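Local atomic coordinates of FOKI restriction endonuclease (Planomicrobium okeanokoites, PDB entry 2FOK), a protein that recognises a specific DNA sequence and cleaves the DNA at a distance from it, as a type IIS restriction endonuclease that depends on metal ions. Residues A[53-58]-A[68-73]; A[86-91]-A[105-110]. One frame throughout, in Å; residues are numbered along the deposited sequence.

How the interactions relate
Both contacts lie in the N-terminal recognition region, in a sequence family of the helix-turn-helix clan, and their centres are about 11 Å apart. Interaction 1 joins helix 49-60 to the short helix 68-72, and interaction 2 joins the next short helix, 87-91, to helix 104-116. Two polar bridges tie them together: Tyr-68 OH of interaction 1 is 2.6 Å from Asp-108 OD1 of interaction 2, and Val-72 O is 2.8 Å from Gln-89 NE2, both probable hydrogen bonds. Helix 68-72 therefore reaches both segments of interaction 2. All four segments fall within the one recognition-subdomain family, and no active-site residue is known among them.

Interaction 1 (A[53-58]-A[68-73]); sequences KELVAI and YKELVG
Glu-70 carries this contact, meeting Leu-55 with its root and Ile-58 with its end. At the start of the side chain, Glu-70 CB has Leu-55 CD2 at 4.2 Å, and the same methyl comes to 3.6 Å from Glu-70 O. CG lies beside the backbone N, anti to the carbonyl carbon (chi1 -77°), which carries the chain toward helix 49-60, and a bend at chi2 then turns the carboxylate to meet Ile-58. Ile-58 CG1 lies over the face of that carboxylate, 4.0 Å from Glu-70 CD, while Ile-58 CD1 stands above its outer, oxygen side, 3.6 Å from Glu-70 OE1. OE2 closes the group, with Ile-58 CD1 at 3.8 Å and Ile-58 CG1 at 4.0 Å. The two side chains cross at about a right angle, so the isoleucine lies across the acid.

OE1 also accepts a hydrogen bond from Thr-67 N, next to the start of helix 68-72, and this ties the group's position to its own backbone. Around the contact, Leu-55 packs on Ile-87 and Ile-58 on Tyr-66, which links helix 49-60 to helix 87-91 and strand 66-67. No hydrogen bond or salt bridge spans the two segments. The contact is thus hydrocarbon against an acid whose OE1 is bonded to Thr-67 N, on its own side, and this helix-to-helix packing depends on van der Waals contact.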
loop_
_atom_site.group_PDB
_atom_site.type_symbol
_atom_site.label_atom_id
_atom_site.label_comp_id
_atom_site.label_asym_id
_atom_site.label_seq_id
_atom_site.Cartn_x
_atom_site.Cartn_y
_atom_site.Cartn_z
ATOM N N LYS A 53 34.324 -16.607 9.479
ATOM C CA LYS A 53 35.645 -16.119 9.076
ATOM C C LYS A 53 35.522 -15.167 7.888
ATOM O O LYS A 53 36.355 -14.285 7.690
ATOM C CB LYS A 53 36.548 -17.299 8.694
ATOM C CG LYS A 53 36.540 -18.444 9.698
ATOM C CD LYS A 53 37.807 -19.266 9.601
ATOM C CE LYS A 53 37.769 -20.208 8.405
ATOM N NZ LYS A 53 38.239 -21.588 8.750
ATOM N N GLU A 54 34.478 -15.360 7.092
ATOM C CA GLU A 54 34.228 -14.524 5.926
ATOM C C GLU A 54 33.662 -13.151 6.309
ATOM O O GLU A 54 33.937 -12.154 5.646
ATOM C CB GLU A 54 33.246 -15.233 4.989
ATOM C CG GLU A 54 33.862 -16.368 4.198
ATOM C CD GLU A 54 32.828 -17.217 3.484
ATOM O OE1 GLU A 54 31.625 -16.887 3.570
ATOM O OE2 GLU A 54 33.220 -18.215 2.841
ATOM N N LEU A 55 32.873 -13.105 7.380
ATOM C CA LEU A 55 32.258 -11.857 7.819
ATOM C C LEU A 55 33.196 -10.931 8.599
ATOM O O LEU A 55 33.331 -9.754 8.252
ATOM C CB LEU A 55 30.995 -12.154 8.645
ATOM C CG LEU A 55 29.737 -12.546 7.850
ATOM C CD1 LEU A 55 28.647 -12.998 8.806
ATOM C CD2 LEU A 55 29.238 -11.368 7.031
ATOM N N VAL A 56 33.845 -11.439 9.647
ATOM C CA VAL A 56 34.750 -10.581 10.410
ATOM C C VAL A 56 35.813 -10.044 9.453
ATOM O O VAL A 56 36.233 -8.893 9.550
ATOM C CB VAL A 56 35.435 -11.334 11.607
ATOM C CG1 VAL A 56 34.462 -12.326 12.242
ATOM C CG2 VAL A 56 36.701 -12.035 11.151
ATOM N N ALA A 57 36.219 -10.884 8.507
ATOM C CA ALA A 57 37.218 -10.492 7.528
ATOM C C ALA A 57 36.684 -9.315 6.737
ATOM O O ALA A 57 37.382 -8.321 6.548
ATOM C CB ALA A 57 37.525 -11.664 6.580
ATOM N N ILE A 58 35.440 -9.434 6.275
ATOM C CA ILE A 58 34.817 -8.379 5.489
ATOM C C ILE A 58 34.716 -7.094 6.303
ATOM O O ILE A 58 34.826 -5.999 5.755
ATOM C CB ILE A 58 33.420 -8.823 4.978
ATOM C CG1 ILE A 58 33.506 -9.150 3.486
ATOM C CG2 ILE A 58 32.376 -7.732 5.201
ATOM C CD1 ILE A 58 33.320 -7.945 2.588
ATOM N N TYR A 68 24.534 -7.023 -0.254
ATOM C CA TYR A 68 23.228 -7.270 0.339
ATOM C C TYR A 68 23.251 -8.530 1.198
ATOM O O TYR A 68 22.834 -8.507 2.354
ATOM C CB TYR A 68 22.172 -7.420 -0.756
ATOM C CG TYR A 68 20.805 -6.912 -0.357
ATOM C CD1 TYR A 68 19.979 -7.661 0.488
ATOM C CD2 TYR A 68 20.335 -5.687 -0.828
ATOM C CE1 TYR A 68 18.711 -7.196 0.857
ATOM C CE2 TYR A 68 19.074 -5.212 -0.469
ATOM C CZ TYR A 68 18.269 -5.971 0.374
ATOM O OH TYR A 68 17.030 -5.498 0.730
ATOM N N LYS A 69 23.754 -9.624 0.627
ATOM C CA LYS A 69 23.826 -10.898 1.329
ATOM C C LYS A 69 24.591 -10.820 2.646
ATOM O O LYS A 69 24.072 -11.195 3.695
ATOM C CB LYS A 69 24.457 -11.958 0.427
ATOM C CG LYS A 69 24.444 -13.342 1.041
ATOM C CD LYS A 69 24.355 -14.433 0.004
ATOM C CE LYS A 69 24.184 -15.794 0.672
ATOM N NZ LYS A 69 23.959 -15.688 2.152
ATOM N N GLU A 70 25.822 -10.331 2.597
ATOM C CA GLU A 70 26.643 -10.217 3.805
ATOM C C GLU A 70 25.898 -9.534 4.965
ATOM O O GLU A 70 26.084 -9.889 6.128
ATOM C CB GLU A 70 27.929 -9.438 3.488
ATOM C CG GLU A 70 28.995 -10.237 2.754
ATOM C CD GLU A 70 29.849 -9.370 1.838
ATOM O OE1 GLU A 70 29.816 -8.130 1.981
ATOM O OE2 GLU A 70 30.558 -9.923 0.972
ATOM N N LEU A 71 25.058 -8.553 4.640
ATOM C CA LEU A 71 24.285 -7.818 5.643
ATOM C C LEU A 71 22.991 -8.511 6.089
ATOM O O LEU A 71 22.694 -8.577 7.275
ATOM C CB LEU A 71 23.918 -6.431 5.107
ATOM C CG LEU A 71 24.969 -5.318 5.141
ATOM C CD1 LEU A 71 24.697 -4.304 4.026
ATOM C CD2 LEU A 71 24.923 -4.640 6.485
ATOM N N VAL A 72 22.226 -9.021 5.130
ATOM C CA VAL A 72 20.948 -9.652 5.430
ATOM C C VAL A 72 20.959 -11.166 5.632
ATOM O O VAL A 72 20.240 -11.689 6.492
ATOM C CB VAL A 72 19.916 -9.264 4.339
ATOM C CG1 VAL A 72 18.650 -10.100 4.462
ATOM C CG2 VAL A 72 19.587 -7.781 4.475
ATOM N N GLY A 73 21.776 -11.867 4.856
ATOM C CA GLY A 73 21.841 -13.305 4.982
ATOM C C GLY A 73 20.551 -13.970 4.556
ATOM O O GLY A 73 19.752 -13.381 3.832
#

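Interaction 2 (A[86-91]-A[105-110]); sequences AIIQAT and WSSDGF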
loop_
_atom_site.group_PDB
_atom_site.type_symbol
_atom_site.label_atom_id
_atom_site.label_comp_id
_atom_site.label_asym_id
_atom_site.label_seq_id
_atom_site.Cartn_x
_atom_site.Cartn_y
_atom_site.Cartn_z
ATOM N N ALA A 86 24.352 -13.253 9.190
ATOM C CA ALA A 86 24.986 -12.024 8.731
ATOM C C ALA A 86 25.276 -10.937 9.758
ATOM O O ALA A 86 24.984 -11.078 10.947
ATOM C CB ALA A 86 24.155 -11.446 7.610
ATOM N N ILE A 87 25.844 -9.838 9.260
ATOM C CA ILE A 87 26.206 -8.676 10.070
ATOM C C ILE A 87 25.027 -8.014 10.778
ATOM O O ILE A 87 24.999 -7.938 12.006
ATOM C CB ILE A 87 26.911 -7.596 9.218
ATOM C CG1 ILE A 87 28.141 -8.192 8.530
ATOM C CG2 ILE A 87 27.299 -6.416 10.095
ATOM C CD1 ILE A 87 28.778 -7.266 7.520
ATOM N N ILE A 88 24.051 -7.526 10.021
ATOM C CA ILE A 88 22.915 -6.873 10.661
ATOM C C ILE A 88 22.287 -7.813 11.683
ATOM O O ILE A 88 21.994 -7.416 12.809
ATOM C CB ILE A 88 21.859 -6.437 9.618
ATOM C CG1 ILE A 88 22.458 -5.330 8.729
ATOM C CG2 ILE A 88 20.591 -5.944 10.330
ATOM C CD1 ILE A 88 21.457 -4.504 7.955
ATOM N N GLN A 89 22.095 -9.065 11.285
ATOM C CA GLN A 89 21.510 -10.067 12.158
ATOM C C GLN A 89 22.221 -10.077 13.509
ATOM O O GLN A 89 21.573 -10.020 14.550
ATOM C CB GLN A 89 21.609 -11.454 11.512
ATOM C CG GLN A 89 20.448 -11.818 10.592
ATOM C CD GLN A 89 20.566 -13.229 10.030
ATOM O OE1 GLN A 89 20.947 -14.167 10.734
ATOM N NE2 GLN A 89 20.234 -13.382 8.755
ATOM N N ALA A 90 23.552 -10.118 13.480
ATOM C CA ALA A 90 24.364 -10.171 14.694
ATOM C C ALA A 90 24.563 -8.875 15.483
ATOM O O ALA A 90 24.916 -8.925 16.662
ATOM C CB ALA A 90 25.730 -10.779 14.373
ATOM N N THR A 91 24.364 -7.716 14.861
ATOM C CA THR A 91 24.564 -6.470 15.603
ATOM C C THR A 91 23.310 -6.044 16.344
ATOM O O THR A 91 23.346 -5.140 17.185
ATOM C CB THR A 91 25.053 -5.303 14.690
ATOM O OG1 THR A 91 23.974 -4.408 14.417
ATOM C CG2 THR A 91 25.614 -5.826 13.393
ATOM N N TRP A 105 14.321 -10.892 8.043
ATOM C CA TRP A 105 13.220 -10.025 7.649
ATOM C C TRP A 105 13.363 -8.676 8.340
ATOM O O TRP A 105 13.235 -7.627 7.705
ATOM C CB TRP A 105 11.878 -10.669 8.002
ATOM C CG TRP A 105 11.484 -11.771 7.064
ATOM C CD1 TRP A 105 11.047 -13.019 7.403
ATOM C CD2 TRP A 105 11.524 -11.737 5.632
ATOM N NE1 TRP A 105 10.813 -13.768 6.272
ATOM C CE2 TRP A 105 11.098 -13.005 5.171
ATOM C CE3 TRP A 105 11.880 -10.759 4.691
ATOM C CZ2 TRP A 105 11.018 -13.321 3.810
ATOM C CZ3 TRP A 105 11.801 -11.073 3.337
ATOM C CH2 TRP A 105 11.373 -12.347 2.911
ATOM N N SER A 106 13.625 -8.705 9.640
ATOM C CA SER A 106 13.803 -7.473 10.404
ATOM C C SER A 106 15.132 -6.807 10.024
ATOM O O SER A 106 15.276 -5.587 10.099
ATOM C CB SER A 106 13.784 -7.775 11.903
ATOM O OG SER A 106 13.068 -8.969 12.165
ATOM N N SER A 107 16.105 -7.614 9.615
ATOM C CA SER A 107 17.404 -7.092 9.219
ATOM C C SER A 107 17.182 -6.212 7.990
ATOM O O SER A 107 17.741 -5.125 7.872
ATOM C CB SER A 107 18.358 -8.243 8.866
ATOM O OG SER A 107 18.766 -8.966 10.017
ATOM N N ASP A 108 16.339 -6.699 7.087
ATOM C CA ASP A 108 16.021 -5.992 5.860
ATOM C C ASP A 108 15.294 -4.671 6.105
ATOM O O ASP A 108 15.527 -3.700 5.398
ATOM C CB ASP A 108 15.171 -6.884 4.962
ATOM C CG ASP A 108 15.253 -6.487 3.515
ATOM O OD1 ASP A 108 16.353 -6.597 2.931
ATOM O OD2 ASP A 108 14.217 -6.061 2.961
ATOM N N GLY A 109 14.410 -4.626 7.097
ATOM C CA GLY A 109 13.710 -3.385 7.365
ATOM C C GLY A 109 14.723 -2.324 7.764
ATOM O O GLY A 109 14.678 -1.192 7.287
ATOM N N PHE A 110 15.644 -2.712 8.644
ATOM C CA PHE A 110 16.699 -1.839 9.139
ATOM C C PHE A 110 17.612 -1.381 8.002
ATOM O O PHE A 110 18.088 -0.252 8.001
ATOM C CB PHE A 110 17.529 -2.576 10.198
ATOM C CG PHE A 110 16.993 -2.440 11.598
ATOM C CD1 PHE A 110 16.921 -1.193 12.214
ATOM C CD2 PHE A 110 16.553 -3.558 12.298
ATOM C CE1 PHE A 110 16.419 -1.063 13.508
ATOM C CE2 PHE A 110 16.053 -3.436 13.583
ATOM C CZ PHE A 110 15.985 -2.182 14.193
#
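Ser-107 is the residue through which helix 104-116 meets helix 87-91, with Ile-88 and Gln-89 on the other side. Coming along 105-110, Asp-103 just ahead bonds through its carboxylate to the backbone N of Trp-105 and the hydroxyl of Ser-106, and through its carbonyl oxygen to Ser-107 OG. At Ser-107 the helices come close, its CA lying 5.7 Å from that of Ile-88. Ser-107 CB meets Ile-88 CG2 at 3.5 Å, and the branch is put there by having CG2 anti to the backbone N. Ile-88 CD1 reaches further along, to 3.8 Å from Ser-107 O. The hydroxyl OG has Gln-89 CG at 3.4 Å. Phe-110, at the end, sends its ring off to helix 17-24, where Val-23 also packs on Ile-88.

Gln-89 spends its amide oxygen on Asp-85 N and its NE2 on Val-72 O, offering Ser-107 only its aliphatic part. This is buried helix-to-helix packing within the recognition subdomain, a family of the helix-turn-helix clan. With the hydroxyl and the amide both bonded outside the pair, it rests on van der Waals contact of aliphatic groups with the serine's CB, hydroxyl and carbonyl oxygen, with no hydrogen bond across.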